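Local coordinates for phosphoglycerol transferase GacH (Streptococcus pyogenes MGAS5005, PDB 6DGM), which probably transfers glycerol phosphate onto streptococcal rhamnose polysaccharide, here as its C-terminal, metal-binding sulfatase-family domain, at residues A[26-31]-A[324-329]; A[19-24]-A[333-338]. One frame throughout, in Å; residues are numbered along the deposited sequence.

Contact 1: residues A[26-31]-A[324-329]. With CA (calcium ion), chain E.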
# COMPACT_ATOMS: atom_id res chain seq x y z
N GLU A 26 25.41 -0.84 -3.03
CA GLU A 26 26.46 0.08 -3.45
C GLU A 26 26.37 0.37 -4.94
O GLU A 26 26.49 1.52 -5.36
CB GLU A 26 27.82 -0.51 -3.07
CG GLU A 26 28.01 -0.60 -1.56
CD GLU A 26 29.18 -1.47 -1.15
OE1 GLU A 26 30.05 -1.76 -2.01
OE2 GLU A 26 29.24 -1.87 0.03
N ASP A 27 26.12 -0.66 -5.76
CA ASP A 27 26.01 -0.44 -7.19
C ASP A 27 24.82 0.45 -7.52
O ASP A 27 24.92 1.40 -8.31
CB ASP A 27 25.91 -1.78 -7.93
CG ASP A 27 27.18 -2.62 -7.82
OD1 ASP A 27 28.28 -2.05 -7.63
OD2 ASP A 27 27.08 -3.86 -7.95
N ILE A 28 23.67 0.17 -6.90
CA ILE A 28 22.47 0.98 -7.16
C ILE A 28 22.70 2.42 -6.73
O ILE A 28 22.31 3.36 -7.43
CB ILE A 28 21.25 0.37 -6.45
CG1 ILE A 28 20.85 -0.96 -7.07
CG2 ILE A 28 20.05 1.37 -6.48
CD1 ILE A 28 19.86 -1.76 -6.24
N ASN A 29 23.29 2.61 -5.55
CA ASN A 29 23.39 3.96 -4.98
C ASN A 29 24.31 4.87 -5.77
O ASN A 29 24.20 6.09 -5.64
CB ASN A 29 23.75 3.88 -3.50
CG ASN A 29 22.60 3.32 -2.67
OD1 ASN A 29 21.49 3.19 -3.17
ND2 ASN A 29 22.87 2.98 -1.41
N LYS A 30 25.20 4.32 -6.61
CA LYS A 30 25.99 5.16 -7.50
C LYS A 30 25.11 6.01 -8.41
O LYS A 30 25.56 7.07 -8.87
CB LYS A 30 26.93 4.30 -8.34
CG LYS A 30 28.01 3.61 -7.52
CD LYS A 30 28.91 2.76 -8.41
CE LYS A 30 30.07 2.17 -7.63
NZ LYS A 30 31.12 1.60 -8.53
N ASP A 31 23.87 5.57 -8.68
CA ASP A 31 22.96 6.29 -9.56
C ASP A 31 21.69 6.75 -8.85
O ASP A 31 20.69 7.03 -9.50
CB ASP A 31 22.59 5.44 -10.78
CG ASP A 31 23.78 5.18 -11.68
OD1 ASP A 31 24.45 6.15 -12.10
OD2 ASP A 31 24.05 4.00 -11.97
N SER A 324 16.01 7.60 -4.50
CA SER A 324 16.61 7.56 -3.18
C SER A 324 17.54 6.35 -3.01
O SER A 324 17.26 5.26 -3.52
CB SER A 324 15.52 7.50 -2.11
OG SER A 324 14.79 8.71 -2.12
N LYS A 325 18.63 6.56 -2.28
CA LYS A 325 19.58 5.50 -2.00
C LYS A 325 18.94 4.41 -1.14
O LYS A 325 18.11 4.68 -0.27
CB LYS A 325 20.79 6.09 -1.30
CG LYS A 325 21.59 7.04 -2.18
CD LYS A 325 22.67 7.74 -1.36
CE LYS A 325 23.30 8.91 -2.13
NZ LYS A 325 24.01 8.45 -3.34
N VAL A 326 19.39 3.17 -1.38
CA VAL A 326 18.78 1.99 -0.77
C VAL A 326 19.69 1.38 0.27
O VAL A 326 20.92 1.52 0.23
CB VAL A 326 18.37 0.94 -1.83
CG1 VAL A 326 17.31 1.49 -2.76
CG2 VAL A 326 19.58 0.44 -2.61
N SER A 327 19.08 0.68 1.21
CA SER A 327 19.78 -0.30 2.03
C SER A 327 19.92 -1.60 1.26
O SER A 327 19.24 -1.82 0.25
CB SER A 327 18.97 -0.58 3.29
OG SER A 327 17.68 -1.07 2.90
N PRO A 328 20.78 -2.51 1.72
CA PRO A 328 20.81 -3.85 1.12
C PRO A 328 19.44 -4.51 1.08
O PRO A 328 19.08 -5.11 0.06
CB PRO A 328 21.80 -4.59 2.02
CG PRO A 328 22.76 -3.49 2.52
CD PRO A 328 21.83 -2.32 2.75
N TYR A 329 18.67 -4.40 2.16
CA TYR A 329 17.29 -4.89 2.17
C TYR A 329 16.49 -4.33 1.00
O TYR A 329 15.85 -5.08 0.27
CB TYR A 329 16.64 -4.53 3.51
CG TYR A 329 15.21 -5.03 3.73
CD1 TYR A 329 14.88 -6.37 3.54
CD2 TYR A 329 14.21 -4.17 4.18
CE1 TYR A 329 13.59 -6.83 3.76
CE2 TYR A 329 12.91 -4.62 4.41
CZ TYR A 329 12.61 -5.94 4.20
OH TYR A 329 11.33 -6.40 4.44
CA CA E . 18.96 7.87 -10.94
O HOH W 1 18.92 5.20 -10.64
O HOH W 2 20.23 7.70 -13.35
O HOH W 3 20.44 9.82 -10.59
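Asn-29 of helix 11-29 spreads its carboxamide along the backbone of Val-326 and grips it twice. Val-326 N donates to OD1 over 2.8 Å, nearly straight (168°) but tilted from the amide's carbonyl plane; ND2 returns a bond to Val-326 O at 2.9 Å, in the carbonyl plane and on a lone pair. The two bonds fix the rotation of the amide, which takes the place of a backbone partner for both polar main-chain atoms of a buried residue. CG anti to the carbonyl carbon (chi1 -69°) lays the amide of Asn-29 against the backbone of 325-326.

The Lys-325 chain passes obliquely by the amide, its CB 3.6 Å from Asn-29 CG. It bends at the last torsion (chi4 -64°), which brings NZ to a weak bond with Asn-29 O; its stronger partner is Arg-32 O.

The apolar share is small: CG2 of Ile-28 meets CG2 of Val-326 at 4.0 Å, the side chains crossing at about a right angle.

The calcium ion is bound by Asp-31 O at 2.4 Å, three waters and OD1 of Asp-323, so the metal joins the end of segment 26-31 to the residue just before 324-329.

Ser-327 N-caps helix 328-339 through Tyr-330 N. Val-326 also packs on Phe-319 of helix 314-321, Ala-25 of helix 11-29 and Ala-331 of helix 328-339, and so sits among three helices.

Contact 2: residues A[19-24]-A[333-338]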
# COMPACT_ATOMS: atom_id res chain seq x y z
N GLN A 19 25.90 -10.29 2.06
CA GLN A 19 27.04 -9.76 1.30
C GLN A 19 26.62 -9.44 -0.13
O GLN A 19 27.03 -8.42 -0.69
CB GLN A 19 28.22 -10.75 1.34
CG GLN A 19 29.51 -10.13 0.81
CD GLN A 19 30.75 -10.92 1.18
OE1 GLN A 19 30.67 -11.95 1.87
NE2 GLN A 19 31.90 -10.45 0.74
N LYS A 20 25.79 -10.28 -0.73
CA LYS A 20 25.33 -10.05 -2.09
C LYS A 20 24.57 -8.73 -2.22
O LYS A 20 24.81 -7.95 -3.14
CB LYS A 20 24.43 -11.21 -2.52
CG LYS A 20 23.87 -11.09 -3.92
CD LYS A 20 23.00 -12.28 -4.27
CE LYS A 20 22.38 -12.11 -5.64
NZ LYS A 20 21.56 -13.30 -6.01
N TYR A 21 23.65 -8.46 -1.30
CA TYR A 21 22.85 -7.23 -1.41
C TYR A 21 23.57 -6.01 -0.85
O TYR A 21 23.22 -4.88 -1.21
CB TYR A 21 21.44 -7.47 -0.86
CG TYR A 21 20.72 -8.39 -1.81
CD1 TYR A 21 20.27 -7.92 -3.03
CD2 TYR A 21 20.59 -9.75 -1.53
CE1 TYR A 21 19.65 -8.77 -3.93
CE2 TYR A 21 19.99 -10.60 -2.44
CZ TYR A 21 19.52 -10.10 -3.63
OH TYR A 21 18.91 -10.93 -4.55
N GLN A 22 24.62 -6.21 -0.05
CA GLN A 22 25.47 -5.09 0.31
C GLN A 22 26.13 -4.52 -0.94
O GLN A 22 26.15 -3.30 -1.16
CB GLN A 22 26.52 -5.52 1.33
CG GLN A 22 27.27 -4.35 1.97
CD GLN A 22 26.37 -3.51 2.87
OE1 GLN A 22 25.76 -4.03 3.81
NE2 GLN A 22 26.28 -2.21 2.57
N LYS A 23 26.67 -5.40 -1.80
CA LYS A 23 27.32 -4.92 -3.01
C LYS A 23 26.30 -4.34 -3.99
O LYS A 23 26.57 -3.33 -4.64
CB LYS A 23 28.11 -6.04 -3.67
CG LYS A 23 28.94 -5.53 -4.83
CD LYS A 23 29.98 -6.53 -5.29
CE LYS A 23 30.85 -5.93 -6.39
NZ LYS A 23 31.92 -6.88 -6.84
N LEU A 24 25.13 -4.97 -4.10
CA LEU A 24 24.13 -4.45 -5.04
C LEU A 24 23.64 -3.08 -4.60
O LEU A 24 23.47 -2.18 -5.43
CB LEU A 24 22.97 -5.43 -5.19
CG LEU A 24 21.92 -4.98 -6.21
CD1 LEU A 24 22.50 -4.96 -7.60
CD2 LEU A 24 20.71 -5.88 -6.17
N LEU A 333 14.74 -5.89 -2.37
CA LEU A 333 13.35 -5.63 -2.70
C LEU A 333 13.21 -4.94 -4.06
O LEU A 333 12.18 -5.08 -4.71
CB LEU A 333 12.67 -4.83 -1.59
CG LEU A 333 12.57 -5.59 -0.26
CD1 LEU A 333 12.22 -4.66 0.87
CD2 LEU A 333 11.54 -6.70 -0.38
N THR A 334 14.25 -4.21 -4.49
CA THR A 334 14.24 -3.67 -5.85
C THR A 334 14.38 -4.78 -6.88
O THR A 334 13.71 -4.75 -7.92
CB THR A 334 15.36 -2.64 -6.00
OG1 THR A 334 15.12 -1.58 -5.06
CG2 THR A 334 15.38 -2.04 -7.40
N GLU A 335 15.24 -5.77 -6.61
CA GLU A 335 15.33 -6.95 -7.47
C GLU A 335 14.00 -7.69 -7.53
O GLU A 335 13.58 -8.15 -8.60
CB GLU A 335 16.44 -7.87 -6.97
CG GLU A 335 17.83 -7.33 -7.25
CD GLU A 335 18.21 -7.49 -8.71
OE1 GLU A 335 18.58 -8.61 -9.11
OE2 GLU A 335 18.13 -6.49 -9.45
N VAL A 336 13.31 -7.82 -6.39
CA VAL A 336 11.98 -8.42 -6.39
C VAL A 336 11.03 -7.62 -7.27
O VAL A 336 10.36 -8.16 -8.15
CB VAL A 336 11.44 -8.59 -4.96
CG1 VAL A 336 9.99 -9.09 -4.98
CG2 VAL A 336 12.35 -9.53 -4.16
N LEU A 337 10.96 -6.31 -7.03
CA LEU A 337 10.07 -5.44 -7.81
C LEU A 337 10.29 -5.64 -9.30
O LEU A 337 9.33 -5.81 -10.06
CB LEU A 337 10.33 -3.98 -7.43
CG LEU A 337 9.80 -2.88 -8.37
CD1 LEU A 337 8.27 -2.80 -8.31
CD2 LEU A 337 10.43 -1.52 -7.98
N ASN A 338 11.54 -5.66 -9.73
CA ASN A 338 11.83 -5.66 -11.16
C ASN A 338 11.83 -7.04 -11.78
O ASN A 338 11.50 -7.18 -12.96
CB ASN A 338 13.19 -4.99 -11.41
CG ASN A 338 13.13 -3.48 -11.25
OD1 ASN A 338 12.12 -2.86 -11.58
ND2 ASN A 338 14.21 -2.89 -10.74
O HOH W 4 19.76 -10.60 -7.23
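Two helical segments face each other at a distance, the nearest CA atoms, those of Leu-24 and Glu-335, being 9.5 Å apart, so side chains and one water span the gap. Glu-335 reaches from helix 328-339 toward Leu-24 and Tyr-21, residues three apart and therefore on neighbouring turns of one face of helix 11-29.

The closer touch is between aliphatic carbons: CD2 of Leu-24 lies 3.4 Å from CG of Glu-335, a tight contact for two such atoms, and 3.9 Å from its CD. Leu-24 has CG anti to the backbone N (chi1 -177°), and it is the CD2 branch that meets the glutamate. The same Glu-335 CG sits at the edge of the Tyr-21 ring, near the ring plane, 4.1 Å from CE1. Thus the methylene of an acidic residue serves as the apolar part of the interface. A bend at chi2 (-76°) turns the carboxylate off the line of the chain, its plane 45° from that of the ring.

The polar ends meet through water 4, which donates to Tyr-21 OH at 2.8 Å and to Glu-335 OE1 at 3.0 Å, bridging the helices. Both ends have further partners: Tyr-21 OH is hydrogen-bonded to Asp-357 OD2 on helix 349-365, and OE1 forms a salt bridge with Lys-339 NZ. The latter would partly balance the carboxylate's charge. On one face of the Tyr-21 ring lies CG of Lys-20, 4.2 Å above the plane and offset toward the rim.

Around this small contact, Tyr-21 packs on Pro-328 and Leu-332, and Leu-24 on Ala-331. Helix 328-339 also packs on two others: Val-336 and Leu-333 rest on Leu-358 of helix 349-365, while Leu-333 and Thr-334 meet Ala-316 of helix 314-321.

From the N terminus, helix 11-29 first supplies residues 19-24 and then leads into residues 26-31. The chain next runs through the main mixed sheet and its helices, including the manganese and glycerol phosphate site, before returning after helix 314-321 to residues 324-329 and, within helix 328-339, to 333-338. Contact 1 closes a loop of 292 residues, nested in the 308-residue loop closed by contact 2. Their centres lie 9 Å apart, and they meet where Pro-328 packs on Tyr-21 and Gln-22. Together they tie the N-terminal helix to helix 328-339 and the loop leading into it, later residues of helix 11-29 meeting the earlier part of 324-338, beside the calcium site.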